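Local atomic coordinates of D-aminopeptidase (Bacillus subtilis, PDB entry 1HI9), a protein that removes N-terminal residues from peptides containing D-amino acids, using two zinc ions in each subunit of a self-compartmentalizing decamer. Residues V7-E10 / G14-D17; D17-F20 / K25-Y28; P110-H115 / A172-I177; V148-G153 / R192-K197; Y41-A46 / V54-S59. All blocks are in the same frame, centred on the assembly; numbering follows the deposited sequence.

Contact 1 (V7-E10 / G14-D17). With ZN (zinc ion), chain G; ZN (zinc ion), chain F.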
# COMPACT_ATOMS: atom_id res chain seq x y z
N VAL A 7 1.94 5.70 35.98
CA VAL A 7 2.60 6.56 35.00
C VAL A 7 1.89 6.65 33.66
O VAL A 7 1.75 5.65 32.95
CB VAL A 7 4.06 6.09 34.74
CG1 VAL A 7 4.81 7.17 33.96
CG2 VAL A 7 4.76 5.79 36.05
N ASP A 8 1.45 7.86 33.32
CA ASP A 8 0.79 8.13 32.05
C ASP A 8 1.85 8.78 31.16
O ASP A 8 2.99 8.99 31.59
CB ASP A 8 -0.39 9.09 32.26
CG ASP A 8 -1.51 8.85 31.27
OD1 ASP A 8 -1.33 8.07 30.32
OD2 ASP A 8 -2.58 9.47 31.44
N MET A 9 1.49 9.12 29.92
CA MET A 9 2.46 9.72 29.00
C MET A 9 2.26 11.17 28.58
O MET A 9 3.24 11.91 28.46
CB MET A 9 2.53 8.90 27.71
CG MET A 9 3.78 8.08 27.56
SD MET A 9 3.92 7.40 25.93
CE MET A 9 5.50 7.99 25.45
N GLU A 10 1.02 11.57 28.33
CA GLU A 10 0.75 12.93 27.86
C GLU A 10 1.36 14.03 28.72
O GLU A 10 1.73 15.08 28.22
CB GLU A 10 -0.75 13.16 27.73
CG GLU A 10 -1.41 12.38 26.61
CD GLU A 10 -1.72 10.94 26.99
OE1 GLU A 10 -1.39 10.54 28.12
OE2 GLU A 10 -2.30 10.21 26.15
N GLY A 14 8.69 17.47 28.27
CA GLY A 14 9.22 17.58 26.92
C GLY A 14 8.29 17.16 25.80
O GLY A 14 8.51 17.54 24.65
N LEU A 15 7.26 16.38 26.10
CA LEU A 15 6.34 15.91 25.07
C LEU A 15 5.23 16.94 24.74
O LEU A 15 4.38 17.23 25.57
CB LEU A 15 5.72 14.57 25.49
CG LEU A 15 6.69 13.58 26.15
CD1 LEU A 15 6.01 12.21 26.30
CD2 LEU A 15 7.97 13.45 25.32
N PRO A 16 5.24 17.49 23.52
CA PRO A 16 4.24 18.48 23.11
C PRO A 16 2.99 17.95 22.43
O PRO A 16 1.91 18.53 22.58
CB PRO A 16 5.03 19.37 22.17
CG PRO A 16 5.89 18.37 21.46
CD PRO A 16 6.38 17.47 22.59
N ASP A 17 3.12 16.87 21.67
CA ASP A 17 1.98 16.32 20.94
C ASP A 17 1.94 14.80 20.89
O ASP A 17 2.81 14.13 21.43
CB ASP A 17 1.96 16.91 19.53
CG ASP A 17 3.27 16.68 18.80
OD1 ASP A 17 3.93 17.68 18.42
OD2 ASP A 17 3.64 15.50 18.59
ZN ZN G . -2.41 8.50 28.35
ZN ZN F . -4.33 9.79 30.48
O HOH W 1 -4.87 8.43 28.98
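Met9 and Leu15 make the direct link between residues 7-10 and 14-17. The CD1 branch of Leu15 reaches the backbone O of Met9 at 3.5 Å, and Met9 CE comes within 4.3 Å of the same Leu15 CD1, a modest apolar touch. Asp8, next to Met9, is the side chain to follow. Its CB carries the carboxylate to where CG stands 3.1 Å from each of the two zinc ions. From there the group forks: Asp8 OD1 binds the zinc of chain G at 2.3 Å, while Asp8 OD2 binds the zinc of chain F at 2.0 Å. One carboxylate thus bridges the pair, as does a water bound to both metals. Asp8 OD1 also accepts a weak bond from Met9 N (3.0 Å). Glu10 bends at chi2 (81°), which swings OE1 to the zinc of chain G at 2.3 Å; Glu10 OE2 follows at 2.8 Å, a lopsided bidentate grip. His60 adds a ligand to that zinc, and His104 and Glu133 complete the protein ligands of the other. The whole is a dinuclear zinc site of an M55 peptidase, consistent with a co-catalytic pair, on the loop following strand 2-7. Val7 ends that strand against Leu101 of strand 97-103, Tyr103 of the same strand touches Asp8, and helix 28-48 offers Met35 to Val7 and Met9 and Ile34 to Leu15.

Contact 2 (D17-F20 / K25-Y28)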
# COMPACT_ATOMS: atom_id res chain seq x y z
N ASP A 17 3.12 16.87 21.67
CA ASP A 17 1.98 16.32 20.94
C ASP A 17 1.94 14.80 20.89
O ASP A 17 2.81 14.13 21.43
CB ASP A 17 1.96 16.91 19.53
CG ASP A 17 3.27 16.68 18.80
OD1 ASP A 17 3.93 17.68 18.42
OD2 ASP A 17 3.64 15.50 18.59
N ASP A 18 0.94 14.26 20.20
CA ASP A 18 0.78 12.81 20.15
C ASP A 18 1.81 12.04 19.32
O ASP A 18 1.82 10.82 19.37
CB ASP A 18 -0.64 12.46 19.71
CG ASP A 18 -0.88 12.69 18.23
OD1 ASP A 18 -0.10 13.41 17.59
OD2 ASP A 18 -1.88 12.16 17.70
N THR A 19 2.66 12.73 18.57
CA THR A 19 3.67 12.02 17.81
C THR A 19 4.65 11.38 18.80
O THR A 19 5.41 10.49 18.44
CB THR A 19 4.47 12.95 16.87
OG1 THR A 19 5.29 13.84 17.65
CG2 THR A 19 3.53 13.78 15.99
N PHE A 20 4.63 11.84 20.05
CA PHE A 20 5.48 11.29 21.10
C PHE A 20 4.78 10.24 21.97
O PHE A 20 5.44 9.54 22.73
CB PHE A 20 5.99 12.41 22.03
CG PHE A 20 6.98 13.35 21.40
CD1 PHE A 20 6.56 14.34 20.53
CD2 PHE A 20 8.35 13.25 21.68
CE1 PHE A 20 7.46 15.22 19.95
CE2 PHE A 20 9.26 14.13 21.11
CZ PHE A 20 8.81 15.11 20.24
N LYS A 25 3.44 6.42 15.86
CA LYS A 25 4.01 7.65 15.30
C LYS A 25 5.51 7.85 15.47
O LYS A 25 6.14 7.30 16.38
CB LYS A 25 3.28 8.87 15.84
CG LYS A 25 1.83 8.99 15.41
CD LYS A 25 1.22 10.20 16.09
CE LYS A 25 -0.28 10.24 15.96
NZ LYS A 25 -0.69 10.49 14.57
N ARG A 26 6.06 8.67 14.58
CA ARG A 26 7.48 9.00 14.49
C ARG A 26 8.30 9.29 15.74
O ARG A 26 9.46 8.88 15.83
CB ARG A 26 7.66 10.16 13.49
CG ARG A 26 8.93 11.01 13.63
CD ARG A 26 9.00 12.04 12.50
NE ARG A 26 7.67 12.62 12.26
CZ ARG A 26 7.24 13.79 12.73
NH1 ARG A 26 8.04 14.55 13.47
NH2 ARG A 26 5.98 14.17 12.49
N ASN A 27 7.72 9.99 16.72
CA ASN A 27 8.50 10.30 17.91
C ASN A 27 8.22 9.45 19.12
O ASN A 27 8.68 9.76 20.23
CB ASN A 27 8.35 11.78 18.25
CG ASN A 27 8.94 12.67 17.17
OD1 ASN A 27 10.09 12.47 16.77
ND2 ASN A 27 8.17 13.65 16.71
N TYR A 28 7.47 8.37 18.92
CA TYR A 28 7.11 7.48 20.02
C TYR A 28 8.31 6.87 20.77
O TYR A 28 8.35 6.89 22.00
CB TYR A 28 6.20 6.36 19.53
CG TYR A 28 5.84 5.37 20.61
CD1 TYR A 28 5.04 5.74 21.69
CD2 TYR A 28 6.34 4.06 20.58
CE1 TYR A 28 4.74 4.84 22.71
CE2 TYR A 28 6.05 3.16 21.59
CZ TYR A 28 5.25 3.55 22.65
OH TYR A 28 4.97 2.65 23.65
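Two torsions bring Thr19 and Asn27 together: Thr19 holds OG1 between its backbone N and carbonyl carbon (chi1 68°), and Asn27 holds CG beside its own N (chi1 -65°), which sets Asn27 ND2 alongside Thr19 OG1. Asn27 ND2 then donates to Thr19 OG1 at 3.0 Å along an almost straight path (173°), with the hydroxyl oxygen in the amide plane. Thr19 OG1 in turn donates to Asp17 OD2 at 2.5 Å. The same oxygen takes Thr19 N at 2.9 Å through its anti lone pair, forming an Asx turn. Asn27 CB sits over the face of the Phe20 ring, 3.6 Å from its centroid and nearly on the ring normal, a CH-pi contact. With an alanine in place of Phe20, that contact would be lost and a gap would probably open beside Asn27 CB. Nearby, Lys25 NZ makes a long salt bridge with Asp18 OD2 (3.7 Å). Asn27 OD1 and Asp17 OD1 bond to Arg32 and Asn64 of a neighbouring subunit. The chemistry implies a directional relay, amide to hydroxyl to carboxylate, that would restrain the Thr19 hydroxyl and reaches, through Asn27, the N-cap position of helix 28-48, with both ends of the relay committed to the subunit interface.

Contact 3 (P110-H115 / A172-I177)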
# COMPACT_ATOMS: atom_id res chain seq x y z
N PRO A 110 -8.60 23.32 29.64
CA PRO A 110 -7.29 23.74 29.14
C PRO A 110 -6.24 22.72 29.59
O PRO A 110 -6.37 22.13 30.65
CB PRO A 110 -7.08 25.09 29.82
CG PRO A 110 -8.49 25.60 29.98
CD PRO A 110 -9.21 24.38 30.46
N GLY A 111 -5.20 22.53 28.78
CA GLY A 111 -4.17 21.57 29.12
C GLY A 111 -3.73 20.79 27.90
O GLY A 111 -4.54 20.39 27.06
N VAL A 112 -2.42 20.58 27.79
CA VAL A 112 -1.87 19.83 26.67
C VAL A 112 -2.45 18.41 26.62
O VAL A 112 -2.54 17.73 27.64
CB VAL A 112 -0.33 19.77 26.76
CG1 VAL A 112 0.08 19.06 28.04
CG2 VAL A 112 0.24 19.07 25.53
N MET A 113 -2.85 17.98 25.42
CA MET A 113 -3.41 16.66 25.19
C MET A 113 -4.50 16.27 26.19
O MET A 113 -4.58 15.12 26.61
CB MET A 113 -2.30 15.61 25.19
CG MET A 113 -1.26 15.86 24.11
SD MET A 113 0.07 14.62 24.06
CE MET A 113 -0.71 13.47 23.06
N SER A 114 -5.34 17.23 26.55
CA SER A 114 -6.42 16.99 27.50
C SER A 114 -7.43 15.95 26.99
O SER A 114 -7.84 15.99 25.82
CB SER A 114 -7.15 18.29 27.81
OG SER A 114 -7.75 18.81 26.64
N HIS A 115 -7.83 15.04 27.87
CA HIS A 115 -8.82 14.01 27.55
C HIS A 115 -9.02 13.16 28.79
O HIS A 115 -8.34 13.37 29.79
CB HIS A 115 -8.35 13.13 26.39
CG HIS A 115 -7.17 12.27 26.74
ND1 HIS A 115 -5.89 12.77 26.83
CD2 HIS A 115 -7.08 10.96 27.07
CE1 HIS A 115 -5.07 11.81 27.19
NE2 HIS A 115 -5.76 10.70 27.34
N ALA A 172 4.98 20.51 38.13
CA ALA A 172 4.67 20.94 36.78
C ALA A 172 5.92 20.90 35.92
O ALA A 172 6.66 21.88 35.84
CB ALA A 172 4.07 22.35 36.80
N VAL A 173 6.14 19.79 35.24
CA VAL A 173 7.34 19.65 34.42
C VAL A 173 7.27 20.47 33.13
O VAL A 173 8.28 20.63 32.45
CB VAL A 173 7.59 18.17 34.08
CG1 VAL A 173 7.83 17.39 35.37
CG2 VAL A 173 6.38 17.58 33.34
N LYS A 174 6.09 20.97 32.80
CA LYS A 174 5.96 21.78 31.60
C LYS A 174 4.73 22.69 31.70
O LYS A 174 3.81 22.41 32.46
CB LYS A 174 5.86 20.88 30.36
CG LYS A 174 4.76 19.84 30.41
CD LYS A 174 4.79 18.93 29.20
CE LYS A 174 3.78 17.79 29.33
NZ LYS A 174 3.81 16.84 28.16
N GLN A 175 4.74 23.78 30.93
CA GLN A 175 3.64 24.73 30.92
C GLN A 175 2.82 24.59 29.64
O GLN A 175 3.37 24.58 28.54
CB GLN A 175 4.17 26.16 30.98
CG GLN A 175 4.97 26.49 32.22
CD GLN A 175 4.13 26.47 33.48
OE1 GLN A 175 3.08 27.12 33.54
NE2 GLN A 175 4.58 25.75 34.50
N THR A 176 1.50 24.48 29.79
CA THR A 176 0.61 24.34 28.64
C THR A 176 0.38 25.66 27.91
O THR A 176 0.08 26.67 28.54
CB THR A 176 -0.75 23.77 29.09
OG1 THR A 176 -0.61 22.39 29.43
CG2 THR A 176 -1.79 23.94 27.99
N ILE A 177 0.53 25.65 26.59
CA ILE A 177 0.28 26.83 25.78
C ILE A 177 -0.98 26.57 24.93
O ILE A 177 -1.79 27.47 24.71
CB ILE A 177 1.49 27.15 24.87
CG1 ILE A 177 2.68 27.57 25.74
CG2 ILE A 177 1.13 28.28 23.88
CD1 ILE A 177 3.97 27.85 24.95
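Gly111 and Val112 meet Thr176 where an irregular loop passes the end of strand 169-176, and the CA atoms come closest at Val112 and Thr176, 5.5 Å apart. Strand 169-176 is next to last in the mixed sheet of an alpha/beta fold, and it turns a corner at Lys174. The loop carries a positive phi of 139° at Gly111, where a CB would jam against the preceding carbonyl O. Gly111 CA lies 3.5 Å from Thr176 CG2. The methyl and the hydroxyl of Thr176 straddle the next amide: Val112 N donates to Thr176 OG1 at 3.0 Å and 156°, and the same hydroxyl bonds to Asp154 OD2. A valine in place of Thr176 removes that hydroxyl and would probably leave Val112 N without its acceptor and Asp154 one partner short. Val112 CG1 also meets Lys174 CE at 4.1 Å, the two side chains crossing at about a right angle. Beyond CG the Lys174 chain is fully extended, which carries NZ to the backbone oxygens of Glu10, Ile12 and Leu15; three carbonyls thus grip the buried ammonium and tie the sheet to the zinc-binding loop. At its far end the loop delivers His115, the residue assigned as nucleophile, stacked on the zinc ligand His104. Its ring is set by His115 ND1 donating to Met113 O at 2.7 Å and 157°, with the acceptor oxygen in the imidazole plane.

Contact 4 (V148-G153 / R192-K197)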
# COMPACT_ATOMS: atom_id res chain seq x y z
N VAL A 148 -3.03 10.22 47.76
CA VAL A 148 -2.26 10.57 46.58
C VAL A 148 -1.28 11.64 47.05
O VAL A 148 -1.63 12.82 47.18
CB VAL A 148 -3.17 11.14 45.48
CG1 VAL A 148 -2.34 11.60 44.30
CG2 VAL A 148 -4.18 10.08 45.04
N LEU A 149 -0.05 11.22 47.33
CA LEU A 149 0.97 12.12 47.83
C LEU A 149 1.48 13.14 46.84
O LEU A 149 1.76 14.29 47.20
CB LEU A 149 2.14 11.31 48.37
CG LEU A 149 1.77 10.26 49.42
CD1 LEU A 149 3.03 9.57 49.94
CD2 LEU A 149 1.01 10.91 50.57
N MET A 150 1.62 12.72 45.59
CA MET A 150 2.15 13.60 44.56
C MET A 150 1.52 13.35 43.19
O MET A 150 1.10 12.24 42.88
CB MET A 150 3.66 13.38 44.46
CG MET A 150 4.40 14.37 43.58
SD MET A 150 6.13 13.90 43.44
CE MET A 150 6.39 14.07 41.68
N VAL A 151 1.47 14.40 42.39
CA VAL A 151 0.93 14.34 41.04
C VAL A 151 1.83 15.20 40.16
O VAL A 151 2.03 16.38 40.44
CB VAL A 151 -0.52 14.88 40.98
CG1 VAL A 151 -1.00 14.94 39.53
CG2 VAL A 151 -1.46 13.99 41.79
N ALA A 152 2.40 14.60 39.11
CA ALA A 152 3.28 15.32 38.19
C ALA A 152 2.69 15.32 36.79
O ALA A 152 2.03 14.36 36.38
CB ALA A 152 4.65 14.70 38.18
N GLY A 153 2.95 16.39 36.06
CA GLY A 153 2.44 16.52 34.70
C GLY A 153 2.60 17.96 34.29
O GLY A 153 3.56 18.62 34.69
N ARG A 192 15.43 17.36 38.43
CA ARG A 192 15.64 17.95 39.75
C ARG A 192 14.28 18.23 40.37
O ARG A 192 14.00 17.84 41.50
CB ARG A 192 16.43 19.25 39.64
CG ARG A 192 17.79 19.10 39.01
CD ARG A 192 18.43 20.47 38.95
NE ARG A 192 19.45 20.49 37.93
CZ ARG A 192 19.58 21.29 36.87
NH1 ARG A 192 18.74 22.27 36.57
NH2 ARG A 192 20.62 21.05 36.09
N LEU A 193 13.42 18.91 39.60
CA LEU A 193 12.09 19.24 40.07
C LEU A 193 11.39 18.00 40.61
O LEU A 193 10.87 18.00 41.73
CB LEU A 193 11.26 19.85 38.93
CG LEU A 193 9.82 20.22 39.31
CD1 LEU A 193 9.84 21.20 40.49
CD2 LEU A 193 9.10 20.84 38.12
N LEU A 194 11.39 16.93 39.82
CA LEU A 194 10.74 15.68 40.23
C LEU A 194 11.41 15.10 41.48
O LEU A 194 10.73 14.62 42.38
CB LEU A 194 10.78 14.67 39.09
CG LEU A 194 9.93 15.03 37.85
CD1 LEU A 194 10.26 14.13 36.68
CD2 LEU A 194 8.46 14.91 38.22
N THR A 195 12.74 15.16 41.51
CA THR A 195 13.50 14.65 42.65
C THR A 195 13.12 15.38 43.94
O THR A 195 12.80 14.75 44.95
CB THR A 195 15.01 14.80 42.41
OG1 THR A 195 15.37 14.04 41.26
CG2 THR A 195 15.79 14.28 43.62
N GLU A 196 13.16 16.71 43.90
CA GLU A 196 12.82 17.53 45.06
C GLU A 196 11.37 17.31 45.47
O GLU A 196 11.08 17.04 46.63
CB GLU A 196 13.03 19.02 44.75
CG GLU A 196 14.38 19.35 44.13
CD GLU A 196 14.51 20.82 43.73
OE1 GLU A 196 13.52 21.37 43.17
OE2 GLU A 196 15.59 21.42 43.96
N LYS A 197 10.46 17.42 44.50
CA LYS A 197 9.05 17.25 44.77
C LYS A 197 8.72 15.87 45.34
O LYS A 197 7.88 15.75 46.23
CB LYS A 197 8.25 17.49 43.49
CG LYS A 197 8.26 18.93 43.03
CD LYS A 197 7.39 19.81 43.91
CE LYS A 197 7.33 21.23 43.36
NZ LYS A 197 6.34 22.07 44.10
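Leu194 CD2 is the point on which two side chains of the strand converge: Ala152 CB lies 3.8 Å from it and Met150 CE 4.1 Å. The setting is an alpha/beta layer, with helix 187-203 lying over one face of the central mixed sheet and running nearly antiparallel to strand 148-152. The axes of the two short segments pass 10.3 Å apart, at 167° between their N-to-C directions. Met150 and Ala152, two positions apart on the strand, present their CB atoms to the helix; Leu194 and Lys197, about one turn apart, receive them. Met150 leaves the strand with CG anti to the backbone N and then bends at chi3 (134°), which turns CE toward the leucine. Met150 and Leu194 cross at about a right angle, methyl against methyl. Ala152 meets the same Leu194 methyl directly with its CB. Around this pair the apolar layer continues: Ala152 also packs on Leu101 and Ala171 of the neighbouring strands, Leu194 on Val173, and Met150 on Leu99 and on Thr198 and Ala201 further along the helix. Lys197 contributes only its base. Its CB faces the strand, but a bend at chi2 (-73°) leads the chain away towards strand 169-176, where NZ makes a weak bond to Thr170 O. The thioether sulfur lies against the Lys197 backbone, with Met150 SD 3.8 Å from the carbonyl carbon Lys197 C and 4.2 Å from Lys197 CB.

Contact 5 (Y41-A46 / V54-S59)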
# COMPACT_ATOMS: atom_id res chain seq x y z
N TYR A 41 13.56 8.95 37.91
CA TYR A 41 13.88 10.02 38.85
C TYR A 41 13.06 9.86 40.12
O TYR A 41 13.60 9.93 41.23
CB TYR A 41 13.63 11.39 38.23
CG TYR A 41 14.68 11.83 37.25
CD1 TYR A 41 14.39 11.93 35.90
CD2 TYR A 41 15.96 12.17 37.68
CE1 TYR A 41 15.34 12.38 34.99
CE2 TYR A 41 16.93 12.62 36.78
CZ TYR A 41 16.61 12.72 35.43
OH TYR A 41 17.53 13.18 34.52
N CYS A 42 11.76 9.62 39.97
CA CYS A 42 10.88 9.46 41.13
C CYS A 42 11.18 8.18 41.90
O CYS A 42 11.19 8.18 43.13
CB CYS A 42 9.42 9.47 40.69
SG CYS A 42 8.91 11.05 39.94
N ILE A 43 11.40 7.09 41.18
CA ILE A 43 11.71 5.83 41.81
C ILE A 43 12.99 5.95 42.65
O ILE A 43 13.02 5.53 43.81
CB ILE A 43 11.89 4.72 40.76
CG1 ILE A 43 10.58 4.54 39.98
CG2 ILE A 43 12.27 3.40 41.44
CD1 ILE A 43 10.72 3.66 38.74
N ALA A 44 14.03 6.51 42.05
CA ALA A 44 15.31 6.69 42.73
C ALA A 44 15.12 7.48 44.00
O ALA A 44 15.63 7.10 45.06
CB ALA A 44 16.29 7.39 41.82
N GLU A 45 14.39 8.58 43.92
CA GLU A 45 14.17 9.40 45.09
C GLU A 45 13.24 8.72 46.09
O GLU A 45 13.31 8.98 47.29
CB GLU A 45 13.61 10.77 44.70
CG GLU A 45 13.54 11.74 45.86
CD GLU A 45 14.82 11.73 46.69
OE1 GLU A 45 15.92 11.76 46.10
OE2 GLU A 45 14.71 11.70 47.94
N ALA A 46 12.38 7.85 45.60
CA ALA A 46 11.46 7.14 46.49
C ALA A 46 12.25 6.26 47.43
O ALA A 46 12.05 6.29 48.64
CB ALA A 46 10.48 6.29 45.68
N VAL A 54 8.50 -0.13 45.47
CA VAL A 54 7.92 0.82 44.54
C VAL A 54 7.31 0.04 43.38
O VAL A 54 8.02 -0.52 42.55
CB VAL A 54 8.96 1.80 43.98
CG1 VAL A 54 8.28 2.80 43.06
CG2 VAL A 54 9.66 2.51 45.12
N LEU A 55 5.97 0.02 43.33
CA LEU A 55 5.24 -0.67 42.28
C LEU A 55 4.94 0.35 41.19
O LEU A 55 4.28 1.37 41.46
CB LEU A 55 3.92 -1.24 42.82
CG LEU A 55 3.47 -2.60 42.30
CD1 LEU A 55 1.98 -2.73 42.50
CD2 LEU A 55 3.81 -2.74 40.83
N VAL A 56 5.40 0.08 39.98
CA VAL A 56 5.20 0.99 38.85
C VAL A 56 4.24 0.39 37.83
O VAL A 56 4.53 -0.64 37.21
CB VAL A 56 6.54 1.32 38.16
CG1 VAL A 56 6.32 2.41 37.10
CG2 VAL A 56 7.55 1.78 39.19
N ASN A 57 3.09 1.04 37.66
CA ASN A 57 2.05 0.60 36.74
C ASN A 57 2.00 1.50 35.50
O ASN A 57 1.69 2.70 35.60
CB ASN A 57 0.69 0.62 37.43
CG ASN A 57 -0.42 0.06 36.56
OD1 ASN A 57 -1.57 0.51 36.62
ND2 ASN A 57 -0.10 -0.93 35.75
N ASP A 58 2.31 0.93 34.34
CA ASP A 58 2.27 1.67 33.08
C ASP A 58 0.79 1.94 32.86
O ASP A 58 0.01 0.99 32.71
CB ASP A 58 2.83 0.81 31.95
CG ASP A 58 3.10 1.59 30.69
OD1 ASP A 58 2.25 2.45 30.33
OD2 ASP A 58 4.14 1.35 30.04
N SER A 59 0.41 3.21 32.84
CA SER A 59 -1.01 3.57 32.68
C SER A 59 -1.40 4.26 31.39
O SER A 59 -2.41 4.95 31.35
CB SER A 59 -1.44 4.44 33.86
OG SER A 59 -1.12 3.82 35.08
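Ile43 and Val56 form the closest part of this contact, with Ile43 CD1 3.7 Å from Val56 CG2. An extended chi2 (169°) carries Ile43 CD1 to that methyl, and the two side chains cross at about a right angle. Further along, Ile43 CG1 meets Val54 CG1 at a looser 4.2 Å, while Ala46 CB, one turn on, rests 3.9 Å from the other branch, Val54 CG2. The valine is thus touched through both methyls by residues on the same helix face. Helix 28-48 and strand 53-58 are the second and third elements of a beta-alpha-beta crossover that starts with strand 2-7, which lies beside 53-58 and parallel to it in the sheet; the axes of the short segments run 10.0 Å apart at 166°. Met5 of strand 2-7 touches Cys42, Ile43 and Val54, carrying the apolar layer over to the first strand, and His72 and Ala75 of a loop pack on Ile43. Away from this layer the character changes. Ala44 points away from the strand and is exposed. Glu45, partly exposed, lies against Thr195 and Ala199 of helix 187-203 and bonds through OE2 to Asn48 ND2 and Ser49 OG.

In the fold
Contacts 1 and 2 come first along the chain and share Asp17, with centres 9 Å apart, both in the loop between strand 2-7 and helix 28-48. Contact 5 follows, then contacts 3 and 4, whose segments alternate. Contacts 3, 4 and 5 all reach the seven-stranded mixed sheet: strands 148-152 and 169-176 are neighbours in it, and strand 53-58 lies beside 2-7. Contacts 4 and 5 touch where helices 187-203 and 28-48 pack side by side, their centres 11 Å apart. Contacts 1 and 3, 9 Å apart, bring two of the zinc ligands, Asp8 and Glu10, close to His115, so the sheet and its loops jointly frame the active site.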